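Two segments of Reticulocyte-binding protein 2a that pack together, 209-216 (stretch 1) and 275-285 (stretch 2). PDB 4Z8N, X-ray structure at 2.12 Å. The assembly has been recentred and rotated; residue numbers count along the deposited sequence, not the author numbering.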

# COMPACT_ATOMS: atom_id res chain seq x y z
N GLU A 209 9.05 -17.42 0.66
CA GLU A 209 9.68 -16.14 0.32
C GLU A 209 8.67 -15.06 -0.05
O GLU A 209 8.82 -13.91 0.36
CB GLU A 209 10.68 -16.31 -0.83
CG GLU A 209 11.57 -15.08 -1.08
CD GLU A 209 12.82 -15.43 -1.88
OE1 GLU A 209 13.05 -16.64 -2.09
OE2 GLU A 209 13.56 -14.51 -2.30
N GLU A 210 7.64 -15.41 -0.82
CA GLU A 210 6.67 -14.41 -1.22
C GLU A 210 5.76 -14.05 -0.04
O GLU A 210 5.23 -12.94 0.01
CB GLU A 210 5.85 -14.88 -2.43
CG GLU A 210 4.95 -16.08 -2.22
CD GLU A 210 4.14 -16.42 -3.48
OE1 GLU A 210 3.90 -15.52 -4.31
OE2 GLU A 210 3.75 -17.60 -3.64
N MET A 211 5.61 -14.95 0.92
CA MET A 211 4.86 -14.62 2.13
C MET A 211 5.64 -13.62 2.98
O MET A 211 5.06 -12.70 3.56
CB MET A 211 4.53 -15.87 2.94
CG MET A 211 3.36 -16.65 2.38
SD MET A 211 2.86 -18.05 3.38
CE MET A 211 2.09 -17.22 4.77
N LEU A 212 6.96 -13.78 3.02
CA LEU A 212 7.83 -12.82 3.71
C LEU A 212 7.82 -11.48 2.98
O LEU A 212 7.85 -10.42 3.62
CB LEU A 212 9.25 -13.37 3.83
CG LEU A 212 9.47 -14.50 4.84
CD1 LEU A 212 10.87 -15.08 4.73
CD2 LEU A 212 9.20 -14.03 6.26
N ASP A 213 7.76 -11.52 1.65
CA ASP A 213 7.70 -10.30 0.85
C ASP A 213 6.41 -9.53 1.08
O ASP A 213 6.40 -8.30 1.15
CB ASP A 213 7.84 -10.62 -0.64
CG ASP A 213 9.25 -11.02 -1.02
OD1 ASP A 213 10.20 -10.58 -0.34
OD2 ASP A 213 9.40 -11.78 -2.00
N ILE A 214 5.30 -10.26 1.17
CA ILE A 214 4.01 -9.68 1.48
C ILE A 214 4.04 -9.01 2.85
O ILE A 214 3.51 -7.91 3.03
CB ILE A 214 2.89 -10.74 1.43
CG1 ILE A 214 2.66 -11.22 0.00
CG2 ILE A 214 1.60 -10.18 2.00
CD1 ILE A 214 1.65 -12.34 -0.11
N ILE A 215 4.67 -9.68 3.82
CA ILE A 215 4.80 -9.12 5.16
C ILE A 215 5.62 -7.83 5.15
O ILE A 215 5.28 -6.86 5.83
CB ILE A 215 5.43 -10.15 6.13
CG1 ILE A 215 4.44 -11.28 6.40
CG2 ILE A 215 5.83 -9.49 7.45
CD1 ILE A 215 4.94 -12.32 7.37
N THR A 216 6.70 -7.82 4.36
CA THR A 216 7.52 -6.62 4.20
C THR A 216 6.69 -5.44 3.69
O THR A 216 6.78 -4.33 4.23
CB THR A 216 8.70 -6.87 3.25
OG1 THR A 216 9.57 -7.86 3.82
CG2 THR A 216 9.49 -5.59 3.02
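Stretch 2 (275-285) AALKEKGKLLA

Residues 275-285 form a continuous α-helix that packs against the helix of residues 209-216, and both helices extend beyond the segments at each end. The two run nearly antiparallel, with an angle of 167° between their N-to-C directions and a closest approach of 10.3 Å between their axes. Each backbone keeps regular helical torsions and i to i+4 hydrogen bonding. The bond from Gly281 N to Leu277 O, at 2.7 Å, is the shortest of these in stretch 2, whereas that from Leu283 N to Glu279 O is weak at 3.4 Å. The backbones come nearest at Met211 and Leu277, whose CA atoms lie 6.5 Å apart. Because the directions are opposed, Ile214, one turn further along the first helix, meets Ala276 and Leu277, while Met211 also reaches back, toward the start of its own helix, to Leu284.

Met211 is the most extensively covered residue of the contact. Its CA-to-CB bond points sideways, but with chi1 m, chi2 t and chi3 p the chain brings its end nearer to the second helix, where it sits as a knob in a hole made by Leu277, Lys280, Gly281 and Leu284. Met211 CG lies 3.6 Å from Lys280 CB, and Met211 SD lies 4.0 Å from Leu284 CD2. The terminal methyl settles on the backbone: Met211 CE is 3.8 Å from Leu277 O and 3.9 Å from Gly281 N, the two atoms joined by the short helical hydrogen bond. Gly281 has no side chain, so this part of the hole is lined by main chain.

Leu277 supplies the next largest area. Its CB also leaves the helix sideways, and the m, t rotamer carries its two methyls to the first helix. Leu277 CD2 packs 3.6 Å from Ile214 CG2 and 4.3 Å from Met211 CE, while Leu277 CD1 approaches Ile215 CG1 at 4.3 Å. A single leucine thus touches three residues of stretch 1. Ile214, pointing toward the second helix, adds a looser contact through its CD1, which is 4.3 Å from Ala276 CB; the small alanine side chain also points toward the first helix.

Lys280 joins this apolar surface through the aliphatic part of its side chain. Its CB points toward stretch 1, and besides the contact with Met211, Lys280 CG lies 4.3 Å from Ile214 CD1. The end of the side chain passes alongside Glu210: Lys280 CE and Lys280 NZ each lie 4.1 Å from Glu210 OE1, so the opposite charges are close without forming a salt bridge. Within its own helix, Lys280 NZ instead makes a salt bridge with Glu279 OE2 at 3.5 Å, with a weak hydrogen bond along it.

No hydrogen bond crosses between the segments. The 399 Å² buried between them, summed over both sides, comes chiefly from apolar side chains, the methylene groups of Lys280 and the main chain at Leu277 and Gly281, with the hydrogen-bonding capacity of each backbone largely spent within its own helix.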

# COMPACT_ATOMS: atom_id res chain seq x y z
N ALA A 275 -5.65 -11.04 3.90
CA ALA A 275 -6.39 -12.07 3.19
C ALA A 275 -5.48 -12.86 2.25
O ALA A 275 -5.67 -14.05 2.03
CB ALA A 275 -7.55 -11.47 2.41
N ALA A 276 -4.49 -12.17 1.69
CA ALA A 276 -3.54 -12.83 0.80
C ALA A 276 -2.68 -13.82 1.58
O ALA A 276 -2.41 -14.92 1.11
CB ALA A 276 -2.66 -11.80 0.10
N LEU A 277 -2.27 -13.43 2.78
CA LEU A 277 -1.48 -14.30 3.64
C LEU A 277 -2.23 -15.58 4.01
O LEU A 277 -1.64 -16.66 4.07
CB LEU A 277 -1.06 -13.56 4.90
CG LEU A 277 -0.02 -12.46 4.68
CD1 LEU A 277 0.23 -11.71 5.97
CD2 LEU A 277 1.28 -13.07 4.15
N LYS A 278 -3.53 -15.44 4.26
CA LYS A 278 -4.39 -16.59 4.55
C LYS A 278 -4.41 -17.57 3.38
O LYS A 278 -4.31 -18.78 3.58
CB LYS A 278 -5.82 -16.12 4.87
CG LYS A 278 -6.87 -17.22 4.85
CD LYS A 278 -6.59 -18.29 5.90
CE LYS A 278 -7.72 -19.31 5.95
NZ LYS A 278 -7.27 -20.61 6.52
N GLU A 279 -4.55 -17.04 2.17
CA GLU A 279 -4.56 -17.86 0.97
C GLU A 279 -3.25 -18.62 0.81
O GLU A 279 -3.24 -19.82 0.56
CB GLU A 279 -4.83 -17.01 -0.27
CG GLU A 279 -4.76 -17.79 -1.57
CD GLU A 279 -4.09 -17.01 -2.69
OE1 GLU A 279 -4.38 -15.81 -2.84
OE2 GLU A 279 -3.26 -17.61 -3.42
N LYS A 280 -2.14 -17.90 0.96
CA LYS A 280 -0.81 -18.49 0.80
C LYS A 280 -0.51 -19.46 1.94
O LYS A 280 0.09 -20.51 1.73
CB LYS A 280 0.27 -17.41 0.75
CG LYS A 280 0.04 -16.31 -0.28
CD LYS A 280 0.07 -16.82 -1.70
CE LYS A 280 0.09 -15.65 -2.69
NZ LYS A 280 -0.20 -16.10 -4.07
N GLY A 281 -0.94 -19.10 3.14
CA GLY A 281 -0.74 -19.92 4.32
C GLY A 281 -1.40 -21.28 4.20
O GLY A 281 -0.79 -22.31 4.52
N LYS A 282 -2.64 -21.30 3.74
CA LYS A 282 -3.36 -22.56 3.52
C LYS A 282 -2.59 -23.46 2.55
O LYS A 282 -2.46 -24.66 2.78
CB LYS A 282 -4.76 -22.29 2.98
CG LYS A 282 -5.42 -23.52 2.38
CD LYS A 282 -6.88 -23.28 2.03
CE LYS A 282 -7.50 -24.50 1.36
NZ LYS A 282 -8.97 -24.35 1.16
N LEU A 283 -2.07 -22.87 1.48
CA LEU A 283 -1.31 -23.61 0.49
C LEU A 283 0.00 -24.13 1.08
O LEU A 283 0.40 -25.26 0.82
CB LEU A 283 -1.02 -22.74 -0.74
CG LEU A 283 -0.15 -23.37 -1.83
CD1 LEU A 283 -0.73 -24.70 -2.30
CD2 LEU A 283 -0.01 -22.42 -3.00
N LEU A 284 0.66 -23.28 1.87
CA LEU A 284 1.93 -23.65 2.49
C LEU A 284 1.77 -24.84 3.43
O LEU A 284 2.61 -25.74 3.44
CB LEU A 284 2.51 -22.46 3.26
CG LEU A 284 3.86 -22.73 3.94
CD1 LEU A 284 4.92 -23.09 2.91
CD2 LEU A 284 4.30 -21.54 4.78
N ALA A 285 0.69 -24.85 4.21
CA ALA A 285 0.43 -25.95 5.13
C ALA A 285 0.23 -27.25 4.35
O ALA A 285 0.69 -28.31 4.77
CB ALA A 285 -0.78 -25.65 5.99